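Local coordinates for 4-alpha-glucanotransferase (Corynebacterium glutamicum, PDB 5B68), which is an amylomaltase, an enzyme of the 4-alpha-glucanotransferase family built on a TIM-type barrel with a beta-sandwich domain nearer its N-terminus, at residues V504-L510 against G525-I531; V491-A495 against A520-I526; L35-L39 against V470-Q475; A11-G15 against I61-H65; A224-P228 against W330-E335. All blocks are in the same frame, centred on the assembly; numbering follows the deposited sequence.

Interactions 1 and 2 are buried neighbours in the barrel: they share Gly525 and Ile526, and Leu494 CD2 of interaction 2 packs against Val505 CG1 of interaction 1 at 3.8 Å. In interaction 1 backbone hydrogen bonds join two strands, whereas interaction 2 packs the adjoining helices through side chains. Interactions 3 and 4 both involve the N-terminal helices and touch through Leu39 and Tyr14, their centres about 17 Å apart. Interaction 3 is a buried helix-on-strand contact; interaction 4, nearer the surface, relies on aromatic rings. Interaction 5 stands apart, a partly buried loop-on-helix contact whose centre is about 35 Å from that of interaction 2, across the middle of the chain.

Interaction 1: V504-L510 against G525-I531; sequences VVIGEDL and GIMGTSI
Met527 runs beside strand 504-507, touching it at CB, CG and CE. CB sits 3.6 Å from Val505 O and also touches Ile506 CG1; CG follows the same carbonyl; the extended chain carries CE to Val504 CG1 at 4.1 Å, meeting that valine at about a right angle. Its backbone is held at both ends. Met527 N donates to Val505 O (2.9 Å, 171°) in the carbonyl plane, and Gly507 N donates to Met527 O (2.7 Å, 167°). A water extends this pairing from Val505 N to Gly525 O. On the other side of the strand Val505 CG1 meets Ile526 CG2 at 3.9 Å. Thr529 divides its branches: CG2 presses on Ile506 CG2 at 3.5 Å, while OG1 accepts a hydrogen bond from Asp509 N (3.0 Å). Asp509 OD2 comes within 3.1 Å of Gly528 CA and has a weak, long ion pair with Arg550. Glu508 CB points away, and its OE2 is bonded to His461 N. Strands 504-507 and 528-531 are the outermost of the parallel sheet, and this single bridge at Ile506 and Met527 is consistent with closure of the TIM-type barrel, main-chain bonds making the seam and apolar side chains sealing it.

Interaction 2: V491-A495 against A520-I526; sequences VGILA and ALAQRGI
Arg524 NH1 is gripped by two acceptors, Pro163 O and Thr162 OG1, while Gly492 CA lies over one face of the same guanidinium, 3.7 Å from NH1. The arginine belongs to a Schellman motif that ends helix 515-523: Gly525 N bonds Ala522 O at 2.9 Å and Ile526 N reaches back to Leu521 O at 3.1 Å, the positive phi of Gly525 turning the chain out of the helix. Helix 487-500 packs against this end, and strand 504-507 comes between the two helices in the sequence, so the contact joins successive helices round the outside of the TIM-type barrel. A bend at chi2 (-96°) turns the arginine across helix 487-500. On the way Arg524 CG meets Val491 CG1 at 4.1 Å, the two side chains oblique to each other, and Arg524 CD rests on Ala495 CB. With no side chain on Gly492, the flat group can settle close to the helix backbone, with Gly492 CA 3.5 Å above the guanidinium plane, offset toward the rim. The two bonds from NH1 would hold that group against turning and should help to carry its charge in a buried setting. Val491 is shared between neighbours, since its two methyls part: CG2 crosses Leu521 CD2 at about a right angle, while CG1 touches both the arginine's carbons and an aliphatic branch, that of Ile526. Ile526 CD1 ends between two residues of helix 487-500, 3.8 Å from Val491 CG1 and 4.2 Å from Leu494 CD2.

Interaction 3: L35-L39 against V470-Q475; sequences LVKIL and VMPRMQ
Two successive torsions near -60° (chi1 -63°, chi2 -55°) fold the Ile38 side chain and bring CD1, its outermost carbon, onto the strand, while Lys37 beside it runs out straight past the ring of Pro472. The contact sets helix 32-41 across the end of strand 467-472 of a four-stranded antiparallel sheet, the axes of the short segments 8.2 Å apart and nearly perpendicular at 98°. Beyond Pro472 the chain makes a type II beta turn, closed by Gln475 N bonded to Pro472 O at 3.1 Å. Proline is the middle of the contact and serves both helix residues. Its CG lies 3.8 Å from Lys37 CB, with Lys37 CD further along the same lysine also in touch, and the ring crosses that chain at about a right angle. Pro472 CD, next to the ring nitrogen, meets Ile38 CD1 at 4.0 Å. The lysine thus lends its hydrocarbon part to packing and carries its charge past the ring, where NZ forms a salt bridge with Asp33 on the preceding turn of its own helix. The end of Gln475 comes up to the far half of the lysine at about a right angle. Earlier in the strand, Val470, like Ile38, is packed by Ile483 of the adjacent strand 481-484. Ile38 CD1 also touches Val470 CG2, at 4.1 Å.

Interaction 4: A11-G15 against I61-H65; sequences ADLYG and IALFH
The last turn of helix 5-13 approaches helix 54-69 with Leu13 CA 7.7 Å from Phe64 CA, and Gly15, with positive phi, ends the former helix in a Schellman motif. This is helix packing near the surface, built round one aromatic ring. Phe64 has CG anti to its backbone nitrogen (chi1 -179°), which sends the ring out toward Leu13, which lies over a face, and Tyr14, which lies at an edge. Leu13 CB stands over the centre of the ring, 3.9 Å from the centroid and 8° off the normal, a CH-pi contact. The leucine's CD1 lies 3.8 Å from Phe64 CD2, and its backbone O is 3.6 Å from Phe64 CZ. Tyr14 instead receives the ring edge on its own face in a T-shaped (edge-to-face) pair, centroids 5.1 Å apart and planes at 69°. The tyrosine OH lies at that edge, near the plane of the phenylalanine ring. Gly15 is bonded through its backbone to Arg484, which ties this helix end to the region of strand 481-484. The two branches of Leu13 reach other residues of helix 54-69, CD1 meeting Ile61 CG2 at 4.2 Å and CD2 meeting His65 CE1 at 3.7 Å.

Interaction 5: A224-P228 against W330-E335; sequences AEPLP and WCADRE
Pro226 is pressed into the side of helix 307-338, where its ring carbons are shared among Trp330, Cys331 and Arg334. CD lies 3.7 Å from Trp330 CZ3, on the six-membered ring of the indole, and the two side chains cross at about a right angle. CB lies as close, 3.7 Å, to Cys331 SG, and CG touches the CA of the same cysteine. These three residues are the buried, close-fitting core of the contact; Arg334, Glu225 and Leu227 form its partly exposed side. Pro226 CD also stands over one face of the Arg334 guanidinium, 4.0 Å above its plane and toward the rim. Bends at chi2 and chi3 bring that flat group back over the loop, and Arg334 CG lies on a face of the Trp330 indole. Glu225 lays its CG 3.7 Å from Arg334 NH1, yet the charged ends stay apart, with Glu225 OE2 5.3 Å from Arg334 NH2; the carboxylate turns instead to Glu231 N and Thr230 OG1 of its own loop. Leu227 spreads broadly but more loosely over the helix, its CD2 4.2 Å from Glu335 CA. Helix 349-376 packs alongside, Tyr356 touching Cys331 and its OH bonding Glu335 OE2. Trp330 rests on helix 396-400, and Pro228 on helix 286-301, so the loop after barrel strand 215-218 is held between helices.

Interaction 1: V504-L510 against G525-I531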
# COMPACT_ATOMS: atom_id res chain seq x y z
N VAL A 504 -13.70 3.13 0.20
CA VAL A 504 -13.63 1.67 0.37
C VAL A 504 -12.23 1.36 0.86
O VAL A 504 -11.22 1.98 0.37
CB VAL A 504 -13.86 0.95 -0.97
CG1 VAL A 504 -13.53 -0.51 -0.90
CG2 VAL A 504 -15.31 1.09 -1.35
N VAL A 505 -12.14 0.39 1.76
CA VAL A 505 -10.89 -0.17 2.14
C VAL A 505 -10.82 -1.69 1.86
O VAL A 505 -11.64 -2.45 2.38
CB VAL A 505 -10.54 0.08 3.63
CG1 VAL A 505 -9.17 -0.47 3.96
CG2 VAL A 505 -10.59 1.57 3.92
N ILE A 506 -9.83 -2.09 1.08
CA ILE A 506 -9.59 -3.49 0.81
C ILE A 506 -8.24 -3.93 1.36
O ILE A 506 -7.25 -3.30 1.14
CB ILE A 506 -9.66 -3.79 -0.69
CG1 ILE A 506 -11.08 -3.56 -1.19
CG2 ILE A 506 -9.21 -5.20 -1.00
CD1 ILE A 506 -11.13 -2.87 -2.52
N GLY A 507 -8.24 -5.03 2.08
CA GLY A 507 -7.06 -5.49 2.74
C GLY A 507 -6.70 -6.78 2.12
O GLY A 507 -7.50 -7.68 2.02
N GLU A 508 -5.47 -6.85 1.69
CA GLU A 508 -5.03 -7.98 0.96
C GLU A 508 -4.75 -9.03 2.00
O GLU A 508 -3.93 -8.83 2.88
CB GLU A 508 -3.82 -7.59 0.13
CG GLU A 508 -2.52 -7.66 0.87
CD GLU A 508 -1.82 -8.94 0.55
OE1 GLU A 508 -2.44 -10.01 0.66
OE2 GLU A 508 -0.65 -8.85 0.17
N ASP A 509 -5.43 -10.15 1.82
CA ASP A 509 -5.89 -11.10 2.81
C ASP A 509 -5.25 -12.48 2.75
O ASP A 509 -5.66 -13.40 3.43
CB ASP A 509 -7.39 -11.28 2.55
CG ASP A 509 -8.16 -11.62 3.78
OD1 ASP A 509 -7.62 -12.33 4.65
OD2 ASP A 509 -9.30 -11.19 3.90
N LEU A 510 -4.25 -12.63 1.91
CA LEU A 510 -3.88 -13.93 1.38
C LEU A 510 -3.48 -15.01 2.40
O LEU A 510 -3.80 -16.17 2.21
CB LEU A 510 -2.86 -13.77 0.24
CG LEU A 510 -3.41 -13.05 -1.00
CD1 LEU A 510 -2.56 -13.32 -2.22
CD2 LEU A 510 -4.87 -13.36 -1.29
N GLY A 525 -15.49 -3.03 8.62
CA GLY A 525 -15.83 -2.94 7.25
C GLY A 525 -14.72 -2.92 6.23
O GLY A 525 -14.94 -2.46 5.11
N ILE A 526 -13.55 -3.47 6.62
CA ILE A 526 -12.45 -3.63 5.72
C ILE A 526 -12.64 -4.95 4.97
O ILE A 526 -12.79 -6.02 5.60
CB ILE A 526 -11.14 -3.56 6.47
CG1 ILE A 526 -10.97 -2.12 7.06
CG2 ILE A 526 -9.97 -3.92 5.56
CD1 ILE A 526 -9.80 -1.96 8.05
N MET A 527 -12.57 -4.87 3.64
CA MET A 527 -12.81 -6.02 2.78
C MET A 527 -11.61 -6.84 2.63
O MET A 527 -10.47 -6.34 2.66
CB MET A 527 -13.30 -5.53 1.44
CG MET A 527 -14.62 -4.80 1.53
SD MET A 527 -15.23 -4.36 -0.12
CE MET A 527 -16.45 -3.11 0.30
N GLY A 528 -11.82 -8.16 2.50
CA GLY A 528 -10.78 -9.08 2.11
C GLY A 528 -10.53 -9.15 0.62
O GLY A 528 -11.13 -8.40 -0.15
N THR A 529 -9.66 -10.06 0.20
CA THR A 529 -9.39 -10.32 -1.21
C THR A 529 -9.50 -11.83 -1.46
O THR A 529 -8.82 -12.61 -0.80
CB THR A 529 -7.96 -9.85 -1.62
OG1 THR A 529 -7.00 -10.43 -0.72
CG2 THR A 529 -7.86 -8.39 -1.51
N SER A 530 -10.37 -12.21 -2.39
CA SER A 530 -10.52 -13.58 -2.88
C SER A 530 -10.06 -13.65 -4.32
O SER A 530 -10.48 -12.80 -5.16
CB SER A 530 -11.96 -13.92 -2.84
OG SER A 530 -12.51 -14.02 -1.56
N ILE A 531 -9.18 -14.57 -4.64
CA ILE A 531 -8.59 -14.69 -5.98
C ILE A 531 -8.95 -16.10 -6.48
O ILE A 531 -8.62 -17.12 -5.84
CB ILE A 531 -7.06 -14.47 -5.92
CG1 ILE A 531 -6.75 -13.07 -5.39
CG2 ILE A 531 -6.40 -14.57 -7.30
CD1 ILE A 531 -5.25 -12.82 -5.23
O HOH W 1 -14.80 -0.68 2.77

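Interaction 2: V491-A495 against A520-I526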
# COMPACT_ATOMS: atom_id res chain seq x y z
N VAL A 491 -5.05 0.07 12.34
CA VAL A 491 -6.31 -0.25 11.65
C VAL A 491 -7.31 0.83 11.88
O VAL A 491 -8.05 1.23 10.94
CB VAL A 491 -6.95 -1.57 12.16
CG1 VAL A 491 -8.31 -1.80 11.53
CG2 VAL A 491 -6.06 -2.77 11.88
N GLY A 492 -7.34 1.34 13.11
CA GLY A 492 -8.30 2.43 13.45
C GLY A 492 -8.05 3.69 12.64
O GLY A 492 -8.99 4.34 12.18
N ILE A 493 -6.80 4.02 12.47
CA ILE A 493 -6.46 5.19 11.68
C ILE A 493 -6.70 4.96 10.18
O ILE A 493 -7.09 5.85 9.51
CB ILE A 493 -5.02 5.63 12.00
CG1 ILE A 493 -4.97 6.24 13.43
CG2 ILE A 493 -4.48 6.65 10.97
CD1 ILE A 493 -3.55 6.32 14.01
N LEU A 494 -6.43 3.77 9.65
CA LEU A 494 -6.79 3.47 8.31
C LEU A 494 -8.30 3.67 8.12
O LEU A 494 -8.75 4.31 7.15
CB LEU A 494 -6.35 2.04 7.96
CG LEU A 494 -6.87 1.45 6.67
CD1 LEU A 494 -6.34 2.24 5.51
CD2 LEU A 494 -6.40 0.01 6.57
N ALA A 495 -9.10 3.16 9.04
CA ALA A 495 -10.56 3.30 8.94
C ALA A 495 -10.99 4.78 9.04
O ALA A 495 -11.88 5.21 8.26
CB ALA A 495 -11.29 2.47 9.97
N ALA A 520 -11.01 -8.21 13.60
CA ALA A 520 -10.67 -6.78 13.79
C ALA A 520 -10.83 -6.02 12.44
O ALA A 520 -11.28 -4.90 12.45
CB ALA A 520 -9.26 -6.63 14.28
N LEU A 521 -10.54 -6.67 11.34
CA LEU A 521 -10.70 -6.07 9.99
C LEU A 521 -12.16 -6.03 9.58
O LEU A 521 -12.71 -4.99 9.24
CB LEU A 521 -9.84 -6.75 8.96
CG LEU A 521 -8.31 -6.63 9.16
CD1 LEU A 521 -7.61 -7.59 8.23
CD2 LEU A 521 -7.82 -5.20 9.02
N ALA A 522 -12.83 -7.16 9.69
CA ALA A 522 -14.20 -7.30 9.21
C ALA A 522 -15.12 -6.42 9.96
O ALA A 522 -16.03 -5.82 9.41
CB ALA A 522 -14.70 -8.72 9.43
N GLN A 523 -14.90 -6.32 11.26
CA GLN A 523 -15.78 -5.45 12.05
C GLN A 523 -15.74 -4.00 11.64
O GLN A 523 -16.76 -3.28 11.69
CB GLN A 523 -15.44 -5.55 13.53
CG GLN A 523 -15.92 -6.86 14.12
CD GLN A 523 -15.41 -7.08 15.54
OE1 GLN A 523 -14.78 -6.20 16.11
NE2 GLN A 523 -15.68 -8.27 16.11
N ARG A 524 -14.59 -3.58 11.17
CA ARG A 524 -14.47 -2.20 10.65
C ARG A 524 -14.98 -1.97 9.28
O ARG A 524 -14.84 -0.84 8.74
CB ARG A 524 -12.98 -1.81 10.66
CG ARG A 524 -12.37 -1.84 12.01
CD ARG A 524 -12.37 -0.47 12.65
NE ARG A 524 -11.52 -0.51 13.81
CZ ARG A 524 -11.30 0.52 14.63
NH1 ARG A 524 -11.84 1.75 14.48
NH2 ARG A 524 -10.46 0.30 15.65
N GLY A 525 -15.49 -3.03 8.62
CA GLY A 525 -15.83 -2.94 7.25
C GLY A 525 -14.72 -2.92 6.23
O GLY A 525 -14.94 -2.46 5.11
N ILE A 526 -13.55 -3.47 6.62
CA ILE A 526 -12.45 -3.63 5.72
C ILE A 526 -12.64 -4.95 4.97
O ILE A 526 -12.79 -6.02 5.60
CB ILE A 526 -11.14 -3.56 6.47
CG1 ILE A 526 -10.97 -2.12 7.06
CG2 ILE A 526 -9.97 -3.92 5.56
CD1 ILE A 526 -9.80 -1.96 8.05

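Interaction 3: L35-L39 against V470-Q475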
# COMPACT_ATOMS: atom_id res chain seq x y z
N LEU A 35 16.83 -12.17 18.95
CA LEU A 35 16.13 -11.33 19.91
C LEU A 35 16.96 -10.09 20.24
O LEU A 35 16.45 -8.98 20.24
CB LEU A 35 15.82 -12.10 21.18
CG LEU A 35 14.75 -13.21 21.03
CD1 LEU A 35 14.60 -13.96 22.35
CD2 LEU A 35 13.39 -12.74 20.47
N VAL A 36 18.22 -10.31 20.56
CA VAL A 36 19.10 -9.22 20.88
C VAL A 36 19.21 -8.25 19.73
O VAL A 36 19.20 -7.01 19.97
CB VAL A 36 20.50 -9.77 21.35
CG1 VAL A 36 21.51 -8.67 21.47
CG2 VAL A 36 20.36 -10.52 22.67
N LYS A 37 19.38 -8.73 18.50
CA LYS A 37 19.60 -7.80 17.38
C LYS A 37 18.31 -7.00 17.05
O LYS A 37 18.37 -5.84 16.71
CB LYS A 37 20.05 -8.53 16.12
CG LYS A 37 21.50 -8.94 16.27
CD LYS A 37 21.93 -9.92 15.19
CE LYS A 37 23.45 -10.01 15.19
NZ LYS A 37 23.84 -11.25 14.43
N ILE A 38 17.16 -7.63 17.19
CA ILE A 38 15.90 -6.91 16.95
C ILE A 38 15.65 -5.93 18.11
O ILE A 38 15.31 -4.81 17.85
CB ILE A 38 14.71 -7.87 16.78
CG1 ILE A 38 14.95 -8.74 15.54
CG2 ILE A 38 13.38 -7.09 16.63
CD1 ILE A 38 15.20 -7.95 14.29
N LEU A 39 15.92 -6.32 19.34
CA LEU A 39 15.83 -5.35 20.46
C LEU A 39 16.73 -4.13 20.26
O LEU A 39 16.31 -3.00 20.46
CB LEU A 39 16.10 -6.03 21.78
CG LEU A 39 14.95 -6.95 22.19
CD1 LEU A 39 15.37 -7.93 23.28
CD2 LEU A 39 13.78 -6.15 22.74
N VAL A 470 10.28 -9.46 10.49
CA VAL A 470 11.49 -8.69 10.28
C VAL A 470 12.72 -9.54 10.58
O VAL A 470 12.68 -10.39 11.49
CB VAL A 470 11.53 -7.40 11.18
CG1 VAL A 470 10.42 -6.46 10.78
CG2 VAL A 470 11.40 -7.72 12.65
N MET A 471 13.83 -9.19 9.94
CA MET A 471 15.09 -9.85 10.18
C MET A 471 16.14 -8.79 10.37
O MET A 471 15.98 -7.68 9.89
CB MET A 471 15.42 -10.73 8.97
CG MET A 471 15.66 -9.91 7.71
SD MET A 471 15.27 -10.80 6.21
CE MET A 471 13.48 -10.78 6.40
N PRO A 472 17.21 -9.07 11.15
CA PRO A 472 18.29 -8.09 11.23
C PRO A 472 18.77 -7.80 9.81
O PRO A 472 18.81 -8.70 8.97
CB PRO A 472 19.36 -8.83 12.02
CG PRO A 472 18.63 -9.81 12.83
CD PRO A 472 17.47 -10.26 12.01
N ARG A 473 19.08 -6.56 9.53
CA ARG A 473 19.32 -6.18 8.18
C ARG A 473 20.52 -6.96 7.66
O ARG A 473 21.49 -7.14 8.36
CB ARG A 473 19.55 -4.67 8.08
CG ARG A 473 19.49 -4.14 6.67
CD ARG A 473 19.22 -2.66 6.64
NE ARG A 473 17.81 -2.36 6.76
CZ ARG A 473 16.94 -2.48 5.77
NH1 ARG A 473 17.34 -2.90 4.59
NH2 ARG A 473 15.68 -2.17 5.97
N MET A 474 20.42 -7.44 6.43
CA MET A 474 21.48 -8.19 5.75
C MET A 474 21.60 -9.65 6.18
O MET A 474 22.52 -10.33 5.78
CB MET A 474 22.83 -7.49 5.85
CG MET A 474 23.05 -6.37 4.85
SD MET A 474 23.19 -6.83 3.11
CE MET A 474 24.64 -7.87 3.07
N GLN A 475 20.64 -10.12 6.95
CA GLN A 475 20.60 -11.51 7.35
C GLN A 475 19.50 -12.23 6.60
O GLN A 475 18.62 -11.63 6.04
CB GLN A 475 20.38 -11.66 8.85
CG GLN A 475 21.54 -11.22 9.70
CD GLN A 475 21.45 -11.73 11.11
OE1 GLN A 475 20.57 -12.51 11.43
NE2 GLN A 475 22.35 -11.29 11.95

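Interaction 4: A11-G15 against I61-H65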
# COMPACT_ATOMS: atom_id res chain seq x y z
N ALA A 11 11.92 -9.19 25.55
CA ALA A 11 11.25 -9.32 24.27
C ALA A 11 9.74 -9.07 24.39
O ALA A 11 9.19 -8.33 23.56
CB ALA A 11 11.51 -10.74 23.70
N ASP A 12 9.06 -9.67 25.37
CA ASP A 12 7.64 -9.43 25.59
C ASP A 12 7.29 -7.97 25.79
O ASP A 12 6.29 -7.51 25.24
CB ASP A 12 7.08 -10.18 26.81
CG ASP A 12 7.05 -11.67 26.62
OD1 ASP A 12 7.18 -12.21 25.49
OD2 ASP A 12 6.97 -12.33 27.66
N LEU A 13 8.10 -7.23 26.54
CA LEU A 13 7.78 -5.79 26.82
C LEU A 13 7.85 -4.92 25.54
O LEU A 13 7.15 -3.91 25.40
CB LEU A 13 8.75 -5.21 27.83
CG LEU A 13 8.62 -5.83 29.24
CD1 LEU A 13 9.80 -5.30 30.04
CD2 LEU A 13 7.28 -5.56 29.90
N TYR A 14 8.71 -5.34 24.63
CA TYR A 14 8.86 -4.68 23.32
C TYR A 14 8.10 -5.28 22.17
O TYR A 14 8.21 -4.82 21.06
CB TYR A 14 10.36 -4.58 23.01
CG TYR A 14 11.03 -3.52 23.83
CD1 TYR A 14 10.99 -2.17 23.44
CD2 TYR A 14 11.68 -3.84 25.04
CE1 TYR A 14 11.58 -1.21 24.21
CE2 TYR A 14 12.30 -2.88 25.79
CZ TYR A 14 12.24 -1.57 25.38
OH TYR A 14 12.88 -0.64 26.16
N GLY A 15 7.29 -6.30 22.44
CA GLY A 15 6.49 -6.92 21.42
C GLY A 15 7.27 -7.71 20.38
O GLY A 15 6.81 -7.84 19.23
N ILE A 61 14.99 -4.39 31.59
CA ILE A 61 13.63 -4.61 32.10
C ILE A 61 13.22 -3.49 33.06
O ILE A 61 12.18 -2.87 32.91
CB ILE A 61 13.50 -5.99 32.70
CG1 ILE A 61 13.66 -7.02 31.57
CG2 ILE A 61 12.18 -6.20 33.41
CD1 ILE A 61 13.94 -8.43 32.02
N ALA A 62 14.03 -3.26 34.09
CA ALA A 62 13.72 -2.24 35.06
C ALA A 62 13.60 -0.85 34.44
O ALA A 62 12.70 -0.11 34.82
CB ALA A 62 14.75 -2.24 36.22
N LEU A 63 14.49 -0.51 33.49
CA LEU A 63 14.42 0.77 32.81
C LEU A 63 13.11 0.92 32.00
O LEU A 63 12.54 2.01 31.98
CB LEU A 63 15.61 1.08 31.92
CG LEU A 63 16.85 1.53 32.73
CD1 LEU A 63 18.11 1.34 31.89
CD2 LEU A 63 16.76 3.00 33.21
N PHE A 64 12.65 -0.19 31.40
CA PHE A 64 11.36 -0.13 30.67
C PHE A 64 10.23 0.25 31.66
O PHE A 64 9.46 1.17 31.39
CB PHE A 64 11.05 -1.47 30.02
CG PHE A 64 9.77 -1.46 29.25
CD1 PHE A 64 9.78 -0.99 27.94
CD2 PHE A 64 8.53 -1.75 29.88
CE1 PHE A 64 8.60 -0.96 27.21
CE2 PHE A 64 7.34 -1.69 29.14
CZ PHE A 64 7.39 -1.25 27.85
N HIS A 65 10.13 -0.46 32.81
CA HIS A 65 9.03 -0.17 33.78
C HIS A 65 9.16 1.22 34.35
O HIS A 65 8.20 1.94 34.48
CB HIS A 65 8.89 -1.26 34.84
CG HIS A 65 8.52 -2.58 34.29
ND1 HIS A 65 7.31 -2.81 33.69
CD2 HIS A 65 9.19 -3.75 34.26
CE1 HIS A 65 7.24 -4.08 33.32
NE2 HIS A 65 8.38 -4.66 33.63

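Interaction 5: A224-P228 against W330-E335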
# COMPACT_ATOMS: atom_id res chain seq x y z
N ALA A 224 9.33 7.56 -6.57
CA ALA A 224 10.56 6.82 -6.48
C ALA A 224 11.70 7.84 -6.56
O ALA A 224 11.53 8.95 -6.15
CB ALA A 224 10.66 5.77 -7.57
N GLU A 225 12.85 7.43 -7.05
CA GLU A 225 13.94 8.35 -7.26
C GLU A 225 13.52 9.58 -8.06
O GLU A 225 12.75 9.46 -8.98
CB GLU A 225 15.08 7.62 -7.95
CG GLU A 225 15.69 6.52 -7.11
CD GLU A 225 15.03 5.16 -7.29
OE1 GLU A 225 14.03 5.08 -8.00
OE2 GLU A 225 15.50 4.19 -6.70
N PRO A 226 14.01 10.76 -7.68
CA PRO A 226 13.61 11.99 -8.31
C PRO A 226 14.23 12.25 -9.67
O PRO A 226 13.82 13.22 -10.33
CB PRO A 226 14.11 13.07 -7.32
CG PRO A 226 15.28 12.46 -6.65
CD PRO A 226 15.08 10.95 -6.68
N LEU A 227 15.19 11.45 -10.10
CA LEU A 227 15.69 11.48 -11.47
C LEU A 227 16.19 10.09 -11.81
O LEU A 227 16.47 9.33 -10.92
CB LEU A 227 16.77 12.53 -11.67
CG LEU A 227 18.08 12.39 -10.92
CD1 LEU A 227 19.03 13.51 -11.30
CD2 LEU A 227 17.85 12.39 -9.43
N PRO A 228 16.31 9.74 -13.08
CA PRO A 228 16.75 8.38 -13.44
C PRO A 228 18.19 8.14 -13.03
O PRO A 228 18.89 9.12 -12.95
CB PRO A 228 16.64 8.36 -14.96
CG PRO A 228 16.23 9.70 -15.39
CD PRO A 228 16.22 10.63 -14.24
N TRP A 330 15.13 16.62 0.18
CA TRP A 330 15.80 15.38 -0.06
C TRP A 330 15.99 15.19 -1.58
O TRP A 330 17.09 14.78 -2.00
CB TRP A 330 15.05 14.17 0.55
CG TRP A 330 15.66 12.85 0.27
CD1 TRP A 330 16.54 12.17 1.02
CD2 TRP A 330 15.41 12.03 -0.90
NE1 TRP A 330 16.90 10.99 0.39
CE2 TRP A 330 16.22 10.89 -0.78
CE3 TRP A 330 14.58 12.16 -2.01
CZ2 TRP A 330 16.23 9.88 -1.76
CZ3 TRP A 330 14.60 11.13 -3.00
CH2 TRP A 330 15.41 10.03 -2.85
N CYS A 331 14.96 15.46 -2.38
CA CYS A 331 15.12 15.36 -3.85
C CYS A 331 16.22 16.31 -4.38
O CYS A 331 17.02 15.91 -5.17
CB CYS A 331 13.87 15.70 -4.59
SG CYS A 331 12.55 14.44 -4.23
N ALA A 332 16.20 17.53 -3.91
CA ALA A 332 17.23 18.53 -4.28
C ALA A 332 18.61 18.04 -3.92
O ALA A 332 19.56 18.04 -4.77
CB ALA A 332 16.88 19.86 -3.61
N ASP A 333 18.76 17.48 -2.73
CA ASP A 333 20.04 16.94 -2.31
C ASP A 333 20.51 15.76 -3.17
O ASP A 333 21.72 15.66 -3.42
CB ASP A 333 20.04 16.54 -0.85
CG ASP A 333 20.00 17.74 0.08
OD1 ASP A 333 20.31 18.87 -0.37
OD2 ASP A 333 19.61 17.52 1.24
N ARG A 334 19.60 14.85 -3.52
CA ARG A 334 19.93 13.72 -4.37
C ARG A 334 20.33 14.14 -5.77
O ARG A 334 21.27 13.64 -6.34
CB ARG A 334 18.76 12.74 -4.42
CG ARG A 334 18.74 11.74 -3.27
CD ARG A 334 19.56 10.50 -3.59
NE ARG A 334 19.32 10.13 -4.97
CZ ARG A 334 18.78 8.98 -5.39
NH1 ARG A 334 18.58 8.80 -6.68
NH2 ARG A 334 18.46 8.04 -4.53
N GLU A 335 19.58 15.08 -6.32
CA GLU A 335 19.88 15.63 -7.62
C GLU A 335 21.31 16.25 -7.63
O GLU A 335 22.13 16.03 -8.53
CB GLU A 335 18.87 16.69 -8.06
CG GLU A 335 19.32 17.40 -9.33
CD GLU A 335 18.36 18.37 -9.94
OE1 GLU A 335 18.82 19.15 -10.80
OE2 GLU A 335 17.17 18.42 -9.61